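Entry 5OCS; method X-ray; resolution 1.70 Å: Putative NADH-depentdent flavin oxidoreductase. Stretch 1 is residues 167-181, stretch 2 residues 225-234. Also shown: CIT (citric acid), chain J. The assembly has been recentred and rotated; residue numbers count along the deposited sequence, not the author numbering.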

ATOM      1  N   ALA D 167      -7.940  18.271 -14.892  1.00  9.84           N
ATOM      2  CA  ALA D 167      -8.441  17.043 -14.273  1.00 10.23           C
ATOM      3  C   ALA D 167      -9.226  16.214 -15.301  1.00 10.25           C
ATOM      4  O   ALA D 167      -9.052  14.991 -15.369  1.00  9.42           O
ATOM      5  CB  ALA D 167      -9.268  17.352 -13.036  1.00  9.98           C
ATOM      6  N   ALA D 168     -10.059  16.859 -16.094  1.00 10.80           N
ATOM      7  CA  ALA D 168     -10.831  16.155 -17.130  1.00 11.51           C
ATOM      8  C   ALA D 168      -9.880  15.478 -18.136  1.00 11.03           C
ATOM      9  O   ALA D 168     -10.081  14.320 -18.511  1.00 10.60           O
ATOM     10  CB  ALA D 168     -11.792  17.111 -17.832  1.00 12.55           C
ATOM     11  N   ARG D 169      -8.853  16.206 -18.555  1.00 10.20           N
ATOM     12  CA  ARG D 169      -7.861  15.686 -19.528  1.00 10.90           C
ATOM     13  C   ARG D 169      -7.045  14.503 -18.979  1.00  9.86           C
ATOM     14  O   ARG D 169      -6.669  13.603 -19.711  1.00  9.90           O
ATOM     15  CB  ARG D 169      -6.900  16.798 -19.904  1.00 11.33           C
ATOM     16  CG  ARG D 169      -5.958  16.463 -21.038  1.00 12.53           C
ATOM     17  CD  ARG D 169      -5.480  17.710 -21.750  1.00 13.26           C
ATOM     18  NE  ARG D 169      -4.819  18.631 -20.843  1.00 13.80           N
ATOM     19  CZ  ARG D 169      -4.636  19.934 -21.053  1.00 16.08           C
ATOM     20  NH1 ARG D 169      -5.032  20.511 -22.175  1.00 18.23           N
ATOM     21  NH2 ARG D 169      -4.010  20.663 -20.156  1.00 16.13           N
ATOM     22  N   LEU D 170      -6.863  14.481 -17.667  1.00  9.27           N
ATOM     23  CA  LEU D 170      -6.238  13.352 -16.983  1.00  9.01           C
ATOM     24  C   LEU D 170      -7.145  12.151 -16.847  1.00  8.89           C
ATOM     25  O   LEU D 170      -6.701  11.094 -16.393  1.00  9.06           O
ATOM     26  CB  LEU D 170      -5.756  13.811 -15.582  1.00  9.07           C
ATOM     27  CG  LEU D 170      -4.545  14.743 -15.538  1.00  9.23           C
ATOM     28  CD1 LEU D 170      -4.158  15.167 -14.117  1.00  9.91           C
ATOM     29  CD2 LEU D 170      -3.347  14.084 -16.162  1.00  9.26           C
ATOM     30  N   GLY D 171      -8.418  12.290 -17.202  1.00  8.32           N
ATOM     31  CA  GLY D 171      -9.346  11.201 -17.056  1.00  8.65           C
ATOM     32  C   GLY D 171      -9.844  11.076 -15.621  1.00  8.82           C
ATOM     33  O   GLY D 171     -10.467  10.073 -15.280  1.00  9.62           O
ATOM     34  N   ILE D 172      -9.683  12.111 -14.786  1.00  8.69           N
ATOM     35  CA  ILE D 172     -10.296  12.080 -13.441  1.00  8.46           C
ATOM     36  C   ILE D 172     -11.826  12.108 -13.636  1.00  9.02           C
ATOM     37  O   ILE D 172     -12.342  12.805 -14.528  1.00  8.92           O
ATOM     38  CB  ILE D 172      -9.757  13.229 -12.600  1.00  9.01           C
ATOM     39  CG1 ILE D 172      -8.269  13.025 -12.389  1.00  8.82           C
ATOM     40  CG2 ILE D 172     -10.474  13.318 -11.286  1.00  9.01           C
ATOM     41  CD1 ILE D 172      -7.530  14.111 -11.666  1.00  9.94           C
ATOM     42  N   GLU D 173     -12.535  11.372 -12.793  1.00  9.20           N
ATOM     43  CA  GLU D 173     -13.936  11.029 -13.042  1.00  9.46           C
ATOM     44  C   GLU D 173     -14.935  11.909 -12.315  1.00 10.01           C
ATOM     45  O   GLU D 173     -16.150  11.773 -12.513  1.00 10.64           O
ATOM     46  CB  GLU D 173     -14.147   9.588 -12.674  1.00  9.72           C
ATOM     47  CG  GLU D 173     -13.448   8.651 -13.656  1.00 10.13           C
ATOM     48  CD  GLU D 173     -13.260   7.253 -13.111  1.00 10.92           C
ATOM     49  OE1 GLU D 173     -12.349   7.051 -12.294  1.00 10.86           O
ATOM     50  OE2 GLU D 173     -14.099   6.370 -13.449  1.00 11.88           O
ATOM     51  N   GLY D 174     -14.443  12.821 -11.485  1.00  9.95           N
ATOM     52  CA  GLY D 174     -15.304  13.680 -10.722  1.00  9.49           C
ATOM     53  C   GLY D 174     -14.517  14.728  -9.965  1.00  9.55           C
ATOM     54  O   GLY D 174     -13.308  14.579  -9.741  1.00  8.50           O
ATOM     55  N   ILE D 175     -15.209  15.794  -9.567  1.00  9.46           N
ATOM     56  CA  ILE D 175     -14.545  16.875  -8.818  1.00 10.07           C
ATOM     57  C   ILE D 175     -15.338  17.217  -7.555  1.00  9.78           C
ATOM     58  O   ILE D 175     -16.563  17.426  -7.580  1.00 10.10           O
ATOM     59  CB  ILE D 175     -14.393  18.166  -9.639  1.00 11.28           C
ATOM     60  CG1 ILE D 175     -13.362  17.978 -10.777  1.00 12.23           C
ATOM     61  CG2 ILE D 175     -13.909  19.338  -8.756  1.00 10.82           C
ATOM     62  CD1 ILE D 175     -13.288  19.133 -11.735  1.00 14.27           C
ATOM     63  N   GLU D 176     -14.631  17.256  -6.443  1.00  9.05           N
ATOM     64  CA  GLU D 176     -15.162  17.805  -5.196  1.00  9.44           C
ATOM     65  C   GLU D 176     -14.607  19.198  -5.007  1.00  9.25           C
ATOM     66  O   GLU D 176     -13.383  19.395  -4.917  1.00  9.25           O
ATOM     67  CB  GLU D 176     -14.771  16.911  -4.019  1.00  8.91           C
ATOM     68  CG  GLU D 176     -15.164  17.502  -2.665  1.00  9.46           C
ATOM     69  CD  GLU D 176     -15.062  16.508  -1.530  1.00  9.78           C
ATOM     70  OE1 GLU D 176     -15.765  15.474  -1.568  1.00 10.07           O
ATOM     71  OE2 GLU D 176     -14.278  16.793  -0.591  1.00 11.39           O
ATOM     72  N   VAL D 177     -15.490  20.194  -4.981  1.00  9.60           N
ATOM     73  CA  VAL D 177     -15.020  21.570  -4.814  1.00  9.34           C
ATOM     74  C   VAL D 177     -15.002  21.762  -3.301  1.00  9.47           C
ATOM     75  O   VAL D 177     -15.985  21.500  -2.593  1.00  9.80           O
ATOM     76  CB  VAL D 177     -15.994  22.591  -5.462  1.00  9.15           C
ATOM     77  CG1 VAL D 177     -15.591  24.003  -5.120  1.00  9.26           C
ATOM     78  CG2 VAL D 177     -16.026  22.390  -6.973  1.00  9.48           C
ATOM     79  N   HIS D 178     -13.876  22.218  -2.805  1.00  9.19           N
ATOM     80  CA  HIS D 178     -13.652  22.302  -1.372  1.00 10.16           C
ATOM     81  C   HIS D 178     -14.243  23.593  -0.810  1.00 10.33           C
ATOM     82  O   HIS D 178     -13.652  24.640  -0.956  1.00 13.18           O
ATOM     83  CB  HIS D 178     -12.162  22.214  -1.064  1.00  9.66           C
ATOM     84  CG  HIS D 178     -11.844  21.821   0.350  1.00 10.94           C
ATOM     85  ND1 HIS D 178     -12.770  21.848   1.374  1.00 11.31           N
ATOM     86  CD2 HIS D 178     -10.690  21.380   0.908  1.00 11.10           C
ATOM     87  CE1 HIS D 178     -12.200  21.448   2.496  1.00 11.79           C
ATOM     88  NE2 HIS D 178     -10.940  21.148   2.236  1.00 11.34           N
ATOM     89  N   GLY D 179     -15.382  23.467  -0.154  1.00 10.30           N
ATOM     90  CA  GLY D 179     -16.056  24.587   0.545  1.00 10.38           C
ATOM     91  C   GLY D 179     -16.012  24.516   2.059  1.00 10.82           C
ATOM     92  O   GLY D 179     -16.797  25.182   2.721  1.00 11.11           O
ATOM     93  N   ALA D 180     -15.092  23.750   2.638  1.00 10.42           N
ATOM     94  CA  ALA D 180     -15.076  23.490   4.072  1.00  9.94           C
ATOM     95  C   ALA D 180     -13.691  23.758   4.686  1.00 10.69           C
ATOM     96  O   ALA D 180     -12.852  24.395   4.075  1.00 10.18           O
ATOM     97  CB  ALA D 180     -15.537  22.065   4.314  1.00 10.23           C
ATOM     98  N   HIS D 181     -13.515  23.303   5.926  1.00 11.42           N
ATOM     99  CA  HIS D 181     -12.238  23.357   6.678  1.00 12.86           C
ATOM    100  C   HIS D 181     -11.648  24.763   6.804  1.00 12.37           C
ATOM    101  O   HIS D 181     -10.435  24.954   6.910  1.00 12.82           O
ATOM    102  CB  HIS D 181     -11.189  22.358   6.134  1.00 14.63           C
ATOM    103  CG  HIS D 181     -10.196  21.924   7.183  1.00 17.59           C
ATOM    104  ND1 HIS D 181     -10.510  21.014   8.172  1.00 18.61           N
ATOM    105  CD2 HIS D 181      -8.924  22.317   7.433  1.00 18.44           C
ATOM    106  CE1 HIS D 181      -9.471  20.852   8.974  1.00 19.70           C
ATOM    107  NE2 HIS D 181      -8.494  21.633   8.548  1.00 19.26           N
ATOM    108  N   GLU D 225     -21.238  14.797 -18.211  1.00 18.50           N
ATOM    109  CA  GLU D 225     -21.551  13.455 -17.767  1.00 20.67           C
ATOM    110  C   GLU D 225     -20.838  13.036 -16.464  1.00 18.24           C
ATOM    111  O   GLU D 225     -21.261  12.101 -15.808  1.00 19.35           O
ATOM    112  CB  GLU D 225     -21.247  12.431 -18.896  1.00 24.48           C
ATOM    113  CG  GLU D 225     -19.767  12.302 -19.304  1.00 28.20           C
ATOM    114  CD  GLU D 225     -19.332  13.262 -20.396  1.00 29.79           C
ATOM    115  OE1 GLU D 225     -19.963  14.321 -20.552  1.00 26.81           O
ATOM    116  OE2 GLU D 225     -18.323  12.974 -21.096  1.00 34.40           O
ATOM    117  N   ARG D 226     -19.759  13.723 -16.105  1.00 15.39           N
ATOM    118  CA  ARG D 226     -19.017  13.369 -14.916  1.00 13.03           C
ATOM    119  C   ARG D 226     -19.498  14.244 -13.762  1.00 11.65           C
ATOM    120  O   ARG D 226     -19.786  15.404 -13.979  1.00 11.97           O
ATOM    121  CB  ARG D 226     -17.526  13.589 -15.134  1.00 12.48           C
ATOM    122  CG  ARG D 226     -16.993  12.937 -16.413  1.00 13.07           C
ATOM    123  CD  ARG D 226     -15.488  13.106 -16.521  1.00 13.86           C
ATOM    124  NE  ARG D 226     -14.990  12.812 -17.883  1.00 14.27           N
ATOM    125  CZ  ARG D 226     -13.722  12.873 -18.261  1.00 14.40           C
ATOM    126  NH1 ARG D 226     -12.759  13.197 -17.416  1.00 13.83           N
ATOM    127  NH2 ARG D 226     -13.401  12.636 -19.528  1.00 15.36           N
ATOM    128  N   PRO D 227     -19.560  13.690 -12.559  1.00 10.79           N
ATOM    129  CA  PRO D 227     -20.137  14.408 -11.404  1.00 10.72           C
ATOM    130  C   PRO D 227     -19.217  15.490 -10.847  1.00 10.56           C
ATOM    131  O   PRO D 227     -18.009  15.342 -10.837  1.00 10.74           O
ATOM    132  CB  PRO D 227     -20.333  13.288 -10.353  1.00 10.70           C
ATOM    133  CG  PRO D 227     -19.258  12.284 -10.694  1.00 10.98           C
ATOM    134  CD  PRO D 227     -19.254  12.293 -12.216  1.00 10.76           C
ATOM    135  N   VAL D 228     -19.828  16.562 -10.381  1.00  9.86           N
ATOM    136  CA  VAL D 228     -19.148  17.609  -9.675  1.00 10.42           C
ATOM    137  C   VAL D 228     -20.015  17.885  -8.452  1.00 10.07           C
ATOM    138  O   VAL D 228     -21.264  17.948  -8.543  1.00 11.10           O
ATOM    139  CB  VAL D 228     -19.015  18.883 -10.523  1.00 10.49           C
ATOM    140  CG1 VAL D 228     -18.421  20.051  -9.708  1.00 11.46           C
ATOM    141  CG2 VAL D 228     -18.227  18.614 -11.756  1.00 11.05           C
ATOM    142  N   TRP D 229     -19.364  18.077  -7.312  1.00  9.45           N
ATOM    143  CA  TRP D 229     -20.073  18.324  -6.060  1.00  9.34           C
ATOM    144  C   TRP D 229     -19.251  19.239  -5.160  1.00  9.21           C
ATOM    145  O   TRP D 229     -18.184  19.703  -5.561  1.00  9.59           O
ATOM    146  CB  TRP D 229     -20.455  17.001  -5.385  1.00  9.09           C
ATOM    147  CG  TRP D 229     -19.324  16.197  -4.824  1.00  9.31           C
ATOM    148  CD1 TRP D 229     -18.815  16.238  -3.559  1.00  9.59           C
ATOM    149  CD2 TRP D 229     -18.559  15.205  -5.515  1.00  9.38           C
ATOM    150  NE1 TRP D 229     -17.788  15.343  -3.429  1.00  9.55           N
ATOM    151  CE2 TRP D 229     -17.615  14.699  -4.620  1.00  9.71           C
ATOM    152  CE3 TRP D 229     -18.566  14.727  -6.818  1.00  9.91           C
ATOM    153  CZ2 TRP D 229     -16.700  13.711  -4.983  1.00  9.78           C
ATOM    154  CZ3 TRP D 229     -17.676  13.731  -7.161  1.00 10.14           C
ATOM    155  CH2 TRP D 229     -16.742  13.264  -6.277  1.00  9.76           C
ATOM    156  N   MET D 230     -19.778  19.542  -3.985  1.00  9.88           N
ATOM    157  CA  MET D 230     -19.061  20.379  -3.026  1.00 10.38           C
ATOM    158  C   MET D 230     -18.964  19.718  -1.680  1.00 10.04           C
ATOM    159  O   MET D 230     -19.894  19.028  -1.221  1.00 10.86           O
ATOM    160  CB  MET D 230     -19.754  21.754  -2.865  1.00 11.20           C
ATOM    161  CG  MET D 230     -18.934  22.787  -2.096  1.00 11.67           C
ATOM    162  SD  MET D 230     -19.734  24.416  -2.037  1.00 13.56           S
ATOM    163  CE  MET D 230     -19.508  24.913  -3.712  1.00 14.14           C
ATOM    164  N   ARG D 231     -17.861  20.033  -1.004  1.00 10.45           N
ATOM    165  CA  ARG D 231     -17.619  19.660   0.372  1.00 10.39           C
ATOM    166  C   ARG D 231     -18.031  20.829   1.235  1.00 10.45           C
ATOM    167  O   ARG D 231     -17.575  21.931   0.985  1.00  9.56           O
ATOM    168  CB  ARG D 231     -16.117  19.399   0.568  1.00 11.27           C
ATOM    169  CG  ARG D 231     -15.688  19.023   1.976  1.00 11.86           C
ATOM    170  CD  ARG D 231     -16.241  17.683   2.424  1.00 14.04           C
ATOM    171  NE  ARG D 231     -15.430  17.135   3.522  1.00 15.76           N
ATOM    172  CZ  ARG D 231     -14.294  16.446   3.398  1.00 15.98           C
ATOM    173  NH1 ARG D 231     -13.841  16.081   2.213  1.00 16.56           N
ATOM    174  NH2 ARG D 231     -13.649  16.076   4.496  1.00 14.79           N
ATOM    175  N   VAL D 232     -18.892  20.576   2.239  1.00 10.68           N
ATOM    176  CA  VAL D 232     -19.440  21.648   3.076  1.00 11.42           C
ATOM    177  C   VAL D 232     -19.289  21.293   4.531  1.00 11.53           C
ATOM    178  O   VAL D 232     -19.503  20.145   4.915  1.00 12.08           O
ATOM    179  CB  VAL D 232     -20.939  21.879   2.782  1.00 11.93           C
ATOM    180  CG1 VAL D 232     -21.498  23.017   3.646  1.00 13.23           C
ATOM    181  CG2 VAL D 232     -21.178  22.190   1.294  1.00 11.91           C
ATOM    182  N   SER D 233     -18.902  22.274   5.359  1.00 11.20           N
ATOM    183  CA  SER D 233     -18.897  22.053   6.800  1.00 12.05           C
ATOM    184  C   SER D 233     -20.299  22.141   7.353  1.00 11.61           C
ATOM    185  O   SER D 233     -20.959  23.117   7.076  1.00 12.22           O
ATOM    186  CB  SER D 233     -18.058  23.127   7.489  1.00 12.99           C
ATOM    187  OG  SER D 233     -18.128  22.912   8.888  1.00 14.84           O
ATOM    188  N   ALA D 234     -20.762  21.152   8.124  1.00 11.46           N
ATOM    189  CA  ALA D 234     -22.145  21.187   8.623  1.00 12.02           C
ATOM    190  C   ALA D 234     -22.443  22.470   9.377  1.00 12.94           C
ATOM    191  O   ALA D 234     -23.535  23.035   9.232  1.00 13.28           O
ATOM    192  CB  ALA D 234     -22.408  19.997   9.514  1.00 11.92           C
TER
HETATM  193  C1  CIT J 401     -10.453  17.577   7.261  1.00 34.97           C
HETATM  194  O1  CIT J 401      -9.291  17.792   7.732  1.00 38.60           O
HETATM  195  O2  CIT J 401     -10.899  18.116   6.211  1.00 32.48           O
HETATM  196  C2  CIT J 401     -11.323  16.615   8.051  1.00 28.86           C
HETATM  197  C3  CIT J 401     -12.788  17.033   8.338  1.00 26.71           C
HETATM  198  O7  CIT J 401     -13.671  16.403   7.391  1.00 23.33           O
HETATM  199  C4  CIT J 401     -13.140  16.497   9.731  1.00 23.30           C
HETATM  200  C5  CIT J 401     -14.605  16.665  10.110  1.00 22.03           C
HETATM  201  O3  CIT J 401     -14.879  16.826  11.319  1.00 19.92           O
HETATM  202  O4  CIT J 401     -15.480  16.612   9.225  1.00 18.07           O
HETATM  203  C6  CIT J 401     -13.028  18.549   8.326  1.00 29.40           C
HETATM  204  O5  CIT J 401     -12.325  19.278   9.053  1.00 25.37           O
HETATM  205  O6  CIT J 401     -13.927  19.051   7.610  1.00 33.69           O
HETATM  206  O   HOH W   1     -18.768  25.008   4.549  1.00 16.62           O

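Strand 175-179 of the first stretch runs parallel to strand 228-233 of the second, with Ile175, Glu176, Val177 and His178 in register with Val228, Trp229, Met230 and Arg231. Their axes diverge by 29°, the twist usual in such sheets. The hydrogen bonds alternate in direction, as parallel pairing requires: Ile175 N donates to Pro227 O (3.1 Å), Trp229 N to Ile175 O (2.9 Å), Val177 N to Trp229 O (2.8 Å) and Arg231 N to Val177 O (2.9 Å). The ladder then loosens. Gly179 N still reaches Arg231 O at 2.9 Å, but the bond is bent and weak, and beyond it a water takes over, donating to Gly179 O (2.7 Å) and accepting from Ser233 N (2.9 Å).

Before the strands pair, Arg226 extends back to the end of the helix. Its NH1 donates to both Ala168 O (3.1 Å) and Ile172 O (2.9 Å), tying the Schellman turn at Gly171 to the second stretch.

On the face bearing Glu176, Trp229 and Arg231, the carboxylate of Glu176 bridges its two neighbours on the adjacent strand: OE1 accepts from Trp229 NE1 (2.8 Å), while OE2 forms a salt bridge with Arg231 NH1 (2.9 Å). The indole also folds back over the backbone, placing Glu176 CA above its five-membered ring in a CH-π contact. Gly174 lies close by, where a β-carbon would crowd Trp229 CZ3 and Pro227 O. Arg231 also uses NH2 to bind citrate O7 (2.9 Å), and His181 ND1 holds citrate O5 (2.7 Å), so the ligand, probably from the crystallisation liquor, contacts both stretches.

The face bearing Ile175, Val177, Val228 and Met230 is apolar. Val177 touches both strand neighbours, through CG2 to Val228 CG1 and CG1 to Met230 CE (both 4.3 Å), giving loose van der Waals packing.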